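PDB 7NMQ: hemolysin BL lytic component L1 from Bacillus cereus, which probably acts as one of the lytic components of the haemolysin BL enterotoxin, an alpha-helical pore-forming toxin that lyses target-cell membranes. Local coordinates for residues F138-Y143 with L293-D298; N145-K150 with A286-A291. All coordinates share one frame. Where two conformers were deposited one is given. Numbering follows the deposited sequence.

Interaction 1: residues F138-Y143 with L293-D298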
loop_
_atom_site.group_PDB
_atom_site.type_symbol
_atom_site.label_atom_id
_atom_site.label_comp_id
_atom_site.label_asym_id
_atom_site.label_seq_id
_atom_site.Cartn_x
_atom_site.Cartn_y
_atom_site.Cartn_z
ATOM N N PHE A 138 -14.493 -1.001 1.975
ATOM C CA PHE A 138 -13.956 -0.003 1.047
ATOM C C PHE A 138 -13.687 -0.666 -0.289
ATOM O O PHE A 138 -13.987 -0.099 -1.352
ATOM C CB PHE A 138 -12.695 0.587 1.632
ATOM C CG PHE A 138 -12.087 1.683 0.804
ATOM C CD1 PHE A 138 -12.866 2.689 0.240
ATOM C CD2 PHE A 138 -10.726 1.731 0.642
ATOM C CE1 PHE A 138 -12.272 3.685 -0.532
ATOM C CE2 PHE A 138 -10.122 2.755 -0.068
ATOM C CZ PHE A 138 -10.907 3.746 -0.622
ATOM N N LYS A 139 -13.179 -1.893 -0.299
ATOM C CA LYS A 139 -12.937 -2.642 -1.545
ATOM C C LYS A 139 -14.262 -2.783 -2.290
ATOM O O LYS A 139 -14.291 -2.621 -3.530
ATOM C CB LYS A 139 -12.287 -3.991 -1.239
ATOM C CG LYS A 139 -11.488 -4.562 -2.370
ATOM C CD LYS A 139 -12.262 -5.188 -3.448
ATOM C CE LYS A 139 -13.235 -6.231 -2.981
ATOM N NZ LYS A 139 -12.524 -7.363 -2.353
ATOM N N GLY A 140 -15.334 -3.079 -1.584
ATOM C CA GLY A 140 -16.651 -3.183 -2.230
ATOM C C GLY A 140 -17.026 -1.876 -2.920
ATOM O O GLY A 140 -17.507 -1.915 -4.083
ATOM N N LYS A 141 -16.786 -0.729 -2.275
ATOM C CA LYS A 141 -17.094 0.603 -2.881
ATOM C C LYS A 141 -16.179 0.861 -4.071
ATOM O O LYS A 141 -16.675 1.344 -5.101
ATOM C CB LYS A 141 -16.941 1.710 -1.836
ATOM C CG LYS A 141 -17.925 1.649 -0.685
ATOM C CD LYS A 141 -19.383 1.707 -1.018
ATOM C CE LYS A 141 -20.286 1.592 0.201
ATOM N NZ LYS A 141 -20.532 2.897 0.877
ATOM N N LEU A 142 -14.913 0.467 -3.993
ATOM C CA LEU A 142 -13.979 0.675 -5.118
ATOM C C LEU A 142 -14.408 -0.187 -6.288
ATOM O O LEU A 142 -14.337 0.258 -7.449
ATOM C CB LEU A 142 -12.554 0.347 -4.694
ATOM C CG LEU A 142 -11.934 1.302 -3.689
ATOM C CD1 LEU A 142 -10.627 0.743 -3.174
ATOM C CD2 LEU A 142 -11.684 2.695 -4.263
ATOM N N TYR A 143 -14.795 -1.433 -6.028
ATOM C CA TYR A 143 -15.245 -2.336 -7.106
ATOM C C TYR A 143 -16.513 -1.806 -7.758
ATOM O O TYR A 143 -16.603 -1.876 -9.001
ATOM C CB TYR A 143 -15.452 -3.737 -6.535
ATOM C CG TYR A 143 -15.857 -4.796 -7.531
ATOM C CD1 TYR A 143 -15.103 -5.037 -8.665
ATOM C CD2 TYR A 143 -16.975 -5.587 -7.320
ATOM C CE1 TYR A 143 -15.453 -6.032 -9.561
ATOM C CE2 TYR A 143 -17.308 -6.618 -8.185
ATOM C CZ TYR A 143 -16.533 -6.866 -9.301
ATOM O OH TYR A 143 -16.831 -7.910 -10.157
ATOM N N LEU A 293 -6.797 0.292 -8.170
ATOM C CA LEU A 293 -7.135 0.690 -6.785
ATOM C C LEU A 293 -7.766 -0.499 -6.055
ATOM O O LEU A 293 -7.306 -0.797 -4.930
ATOM C CB LEU A 293 -8.077 1.896 -6.754
ATOM C CG LEU A 293 -7.416 3.263 -6.830
ATOM C CD1 LEU A 293 -8.426 4.333 -7.243
ATOM C CD2 LEU A 293 -6.827 3.625 -5.471
ATOM N N TYR A 294 -8.798 -1.141 -6.594
ATOM C CA TYR A 294 -9.431 -2.207 -5.782
ATOM C C TYR A 294 -8.440 -3.382 -5.695
ATOM O O TYR A 294 -8.422 -4.059 -4.642
ATOM C CB TYR A 294 -10.841 -2.572 -6.250
ATOM C CG TYR A 294 -10.960 -3.454 -7.453
ATOM C CD1 TYR A 294 -10.671 -4.801 -7.394
ATOM C CD2 TYR A 294 -11.501 -2.982 -8.652
ATOM C CE1 TYR A 294 -10.810 -5.617 -8.512
ATOM C CE2 TYR A 294 -11.658 -3.801 -9.763
ATOM C CZ TYR A 294 -11.299 -5.130 -9.705
ATOM O OH TYR A 294 -11.465 -5.936 -10.801
ATOM N N GLN A 295 -7.601 -3.608 -6.701
ATOM C CA GLN A 295 -6.617 -4.716 -6.680
ATOM C C GLN A 295 -5.600 -4.475 -5.566
ATOM O O GLN A 295 -5.183 -5.436 -4.889
ATOM C CB GLN A 295 -5.894 -4.874 -8.004
ATOM C CG GLN A 295 -6.823 -5.267 -9.131
ATOM C CD GLN A 295 -6.139 -5.066 -10.468
ATOM O OE1 GLN A 295 -4.945 -4.722 -10.580
ATOM N NE2 GLN A 295 -6.878 -5.339 -11.498
ATOM N N THR A 296 -5.181 -3.229 -5.398
ATOM C CA THR A 296 -4.175 -2.854 -4.390
ATOM C C THR A 296 -4.789 -2.980 -2.996
ATOM O O THR A 296 -4.091 -3.462 -2.062
ATOM C CB THR A 296 -3.611 -1.453 -4.644
ATOM O OG1 THR A 296 -3.079 -1.413 -5.962
ATOM C CG2 THR A 296 -2.512 -1.162 -3.660
ATOM N N VAL A 297 -6.036 -2.589 -2.797
ATOM C CA VAL A 297 -6.680 -2.804 -1.477
ATOM C C VAL A 297 -6.756 -4.310 -1.219
ATOM O O VAL A 297 -6.570 -4.714 -0.053
ATOM C CB VAL A 297 -8.064 -2.135 -1.387
ATOM C CG1 VAL A 297 -8.838 -2.580 -0.140
ATOM C CG2 VAL A 297 -7.896 -0.638 -1.394
ATOM N N ASP A 298 -7.053 -5.140 -2.190
ATOM C CA ASP A 298 -7.038 -6.610 -1.973
ATOM C C ASP A 298 -5.649 -7.063 -1.466
ATOM O O ASP A 298 -5.589 -7.923 -0.542
ATOM C CB ASP A 298 -7.459 -7.376 -3.218
ATOM C CG ASP A 298 -8.961 -7.448 -3.498
ATOM O OD1 ASP A 298 -9.751 -7.423 -2.540
ATOM O OD2 ASP A 298 -9.340 -7.539 -4.706
#

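Interaction 2: residues N145-K150 with A286-A291. With PEG (di(hydroxyethyl)ether), chain B.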
loop_
_atom_site.group_PDB
_atom_site.type_symbol
_atom_site.label_atom_id
_atom_site.label_comp_id
_atom_site.label_asym_id
_atom_site.label_seq_id
_atom_site.Cartn_x
_atom_site.Cartn_y
_atom_site.Cartn_z
ATOM N N ASN A 145 -17.517 1.339 -7.970
ATOM C CA ASN A 145 -17.205 2.557 -8.759
ATOM C C ASN A 145 -16.452 2.142 -10.025
ATOM O O ASN A 145 -16.732 2.639 -11.132
ATOM C CB ASN A 145 -16.383 3.535 -7.924
ATOM C CG ASN A 145 -16.146 4.851 -8.634
ATOM O OD1 ASN A 145 -17.047 5.481 -9.187
ATOM N ND2 ASN A 145 -14.919 5.253 -8.677
ATOM N N SER A 146 -15.523 1.187 -9.925
ATOM C CA SER A 146 -14.743 0.688 -11.076
ATOM C C SER A 146 -15.696 0.101 -12.110
ATOM O O SER A 146 -15.548 0.388 -13.297
ATOM C CB SER A 146 -13.667 -0.303 -10.666
ATOM O OG SER A 146 -12.975 -0.756 -11.799
ATOM N N THR A 147 -16.591 -0.797 -11.720
ATOM C CA THR A 147 -17.428 -1.501 -12.699
ATOM C C THR A 147 -18.436 -0.510 -13.319
ATOM O O THR A 147 -18.707 -0.615 -14.499
ATOM C CB THR A 147 -18.124 -2.722 -12.133
ATOM O OG1 THR A 147 -18.864 -2.354 -10.987
ATOM C CG2 THR A 147 -17.104 -3.734 -11.681
ATOM N N ASP A 148 -18.991 0.398 -12.526
ATOM C CA ASP A 148 -19.930 1.435 -13.032
ATOM C C ASP A 148 -19.222 2.261 -14.108
ATOM O O ASP A 148 -19.770 2.466 -15.217
ATOM C CB ASP A 148 -20.301 2.436 -11.947
ATOM C CG ASP A 148 -21.273 1.942 -10.900
ATOM O OD1 ASP A 148 -21.976 0.964 -11.186
ATOM O OD2 ASP A 148 -21.390 2.621 -9.860
ATOM N N PHE A 149 -18.018 2.706 -13.801
ATOM C CA PHE A 149 -17.215 3.527 -14.716
ATOM C C PHE A 149 -16.868 2.733 -15.962
ATOM O O PHE A 149 -17.105 3.215 -17.102
ATOM C CB PHE A 149 -16.000 4.051 -13.979
ATOM C CG PHE A 149 -15.185 5.033 -14.770
ATOM C CD1 PHE A 149 -15.564 6.350 -14.822
ATOM C CD2 PHE A 149 -14.090 4.625 -15.493
ATOM C CE1 PHE A 149 -14.803 7.270 -15.531
ATOM C CE2 PHE A 149 -13.349 5.533 -16.210
ATOM C CZ PHE A 149 -13.682 6.858 -16.183
ATOM N N LYS A 150 -16.360 1.506 -15.815
ATOM C CA LYS A 150 -15.995 0.672 -16.966
ATOM C C LYS A 150 -17.224 0.513 -17.847
ATOM O O LYS A 150 -17.099 0.594 -19.066
ATOM C CB LYS A 150 -15.509 -0.705 -16.503
ATOM C CG LYS A 150 -15.237 -1.697 -17.616
ATOM C CD LYS A 150 -14.490 -2.955 -17.126
ATOM C CE LYS A 150 -14.600 -4.099 -18.102
ATOM N NZ LYS A 150 -13.886 -3.771 -19.364
ATOM N N ALA A 286 -8.279 6.598 -16.440
ATOM C CA ALA A 286 -9.046 6.484 -15.186
ATOM C C ALA A 286 -9.536 5.045 -15.019
ATOM O O ALA A 286 -9.534 4.550 -13.888
ATOM C CB ALA A 286 -10.136 7.500 -15.122
ATOM N N LYS A 287 -10.013 4.427 -16.084
ATOM C CA LYS A 287 -10.564 3.064 -15.994
ATOM C C LYS A 287 -9.480 2.157 -15.413
ATOM O O LYS A 287 -9.781 1.327 -14.534
ATOM C CB LYS A 287 -10.977 2.631 -17.394
ATOM C CG LYS A 287 -11.578 1.251 -17.455
ATOM C CD LYS A 287 -12.135 0.949 -18.826
ATOM C CE LYS A 287 -11.118 0.938 -19.928
ATOM N NZ LYS A 287 -10.140 -0.159 -19.890
ATOM N N GLU A 288 -8.281 2.278 -15.924
ATOM C CA GLU A 288 -7.195 1.392 -15.503
ATOM C C GLU A 288 -6.907 1.632 -14.016
ATOM O O GLU A 288 -6.782 0.667 -13.239
ATOM C CB GLU A 288 -5.973 1.573 -16.378
ATOM C CG GLU A 288 -6.203 1.151 -17.823
ATOM C CD GLU A 288 -6.718 -0.299 -17.896
ATOM O OE1 GLU A 288 -6.053 -1.222 -17.359
ATOM O OE2 GLU A 288 -7.859 -0.494 -18.370
ATOM N N THR A 289 -6.781 2.882 -13.625
ATOM C CA THR A 289 -6.460 3.223 -12.236
ATOM C C THR A 289 -7.565 2.718 -11.319
ATOM O O THR A 289 -7.276 2.246 -10.212
ATOM C CB THR A 289 -6.202 4.711 -12.071
ATOM O OG1 THR A 289 -5.075 5.049 -12.874
ATOM C CG2 THR A 289 -5.972 5.046 -10.613
ATOM N N LEU A 290 -8.832 2.859 -11.691
ATOM C CA LEU A 290 -9.901 2.438 -10.747
ATOM C C LEU A 290 -9.802 0.933 -10.495
ATOM O O LEU A 290 -10.149 0.552 -9.372
ATOM C CB LEU A 290 -11.267 2.761 -11.318
ATOM C CG LEU A 290 -11.623 4.246 -11.386
ATOM C CD1 LEU A 290 -13.032 4.432 -11.922
ATOM C CD2 LEU A 290 -11.449 4.963 -10.088
ATOM N N ALA A 291 -9.442 0.120 -11.475
ATOM C CA ALA A 291 -9.260 -1.335 -11.295
ATOM C C ALA A 291 -8.011 -1.584 -10.437
ATOM O O ALA A 291 -8.111 -2.366 -9.493
ATOM C CB ALA A 291 -9.153 -2.061 -12.606
HETATM C C1 PEG B . -8.203 -2.748 -15.799
HETATM O O1 PEG B . -7.126 -2.144 -15.051
HETATM C C2 PEG B . -9.386 -1.843 -15.986
HETATM O O2 PEG B . -10.597 -2.598 -16.053
HETATM C C3 PEG B . -11.733 -1.881 -15.594
HETATM C C4 PEG B . -11.389 -1.079 -14.405
HETATM O O4 PEG B . -12.139 0.070 -14.270
HETATM O O HOH W 1 -11.351 -2.618 -18.710
#

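Interaction 1: residues F138-Y143 with L293-D298
The polar component of this helix-helix contact is a single salt bridge: Lys139 NZ donates to Asp298 OD1 at 2.8 Å. The lysine reaches it by bending chi2, chi3 and chi4 all into m wells, which lays its aliphatic part along the partner helix, with Lys139 CB 3.9 Å from Val297 CG1 and Lys139 CD 4.1 Å from Tyr294 CB. The ammonium has a second acceptor in Gln136 OE1, one turn earlier on its own helix. Four backbone NH groups bond within their own helices: Leu142 N to Phe138 O at 2.9 Å, Tyr143 N to Lys139 O at 2.8 Å, Val297 N to Leu293 O at 3.1 Å, and Asp298 N to Tyr294 O at 3.0 Å. Thr296 OG1 is likewise spent locally, on Tyr292 O.

The remainder is apolar. Leu142 CA lies 5.4 Å from Tyr294 CA, and from there Leu142 CB packs against Tyr294 CB at 3.7 Å and Leu142 CD1 against Val297 CG2 at 3.5 Å. Beside it the edge of Tyr143 meets the face of Tyr294 in a T-shaped stack, centroids of the two rings 5.3 Å apart and planes at 76°. The segment axes approach to 9.0 Å at 161°, a nearly antiparallel pairing that buries 403 Å².

Helices 107-154 and 275-325 thus pack side by side in the long helical bundle. Helix 45-103 lies against Phe138 and Leu142 through Asn65, with Tyr68 and Trp69 also meeting Phe138, while helix 10-33 brings Met24 onto Leu293, Thr296 and Val297.

Interaction 2: residues N145-K150 with A286-A291
Phe149 overlaps Ala286, Lys287 and, one turn on, Leu290 of helix 275-325: Phe149 CG is 3.6 Å from Leu290 CD1, Phe149 CZ 3.8 Å from Ala286 CB, and Phe149 CE2 3.5 Å from Lys287 N. Leu290 points toward the other helix as well, and Leu290 CA comes within 5.2 Å of Ser146 CA, where Ser146 OG sits 3.9 Å from Leu290 CB.

Direct contact here is packing, and the polar links are indirect. A di(hydroxyethyl)ether molecule, probably from the crystallisation liquor, occupies a groove between the helices: its O4 donates to Lys287 O at 2.7 Å and is hydrogen-bonded to Ser146 OG at 2.7 Å, while its O1 donates to Glu288 OE1 at 2.7 Å. One water accepts from Lys150 NZ at 2.9 Å and from Lys287 NZ at 3.0 Å, then donates to the ether O2 at 2.8 Å, so the two like charges share an acceptor. Lys287 NZ is also neutralised by Glu288 OE2 at 2.8 Å and by Glu181 of helix 173-200.

The axes of the two segments approach to 9.0 Å with their N-to-C directions 158° apart, nearly antiparallel packing, as expected for the elongated helical bundle of the ClyA/HblB-like toxins.

From the N terminus, the chain passes through helices 10-33 and 45-103 before entering helix 107-154, where 138-143 and then 145-150 occur. It returns along helix 275-325, reaching 286-291 before 293-298. Interaction 2 therefore closes the inner loop, with 135 residues between its segments, and is nested inside the 149-residue loop of interaction 1; this order follows from the antiparallel run of the two helices. Both loops contain the short two-stranded sheet 217-222/225-230 and the predicted transmembrane segments. The centres of the two interactions lie about 10 Å apart, and the interactions touch where Tyr294 CE2 packs 3.9 Å from Ser146 OG, so they form one continuous interface.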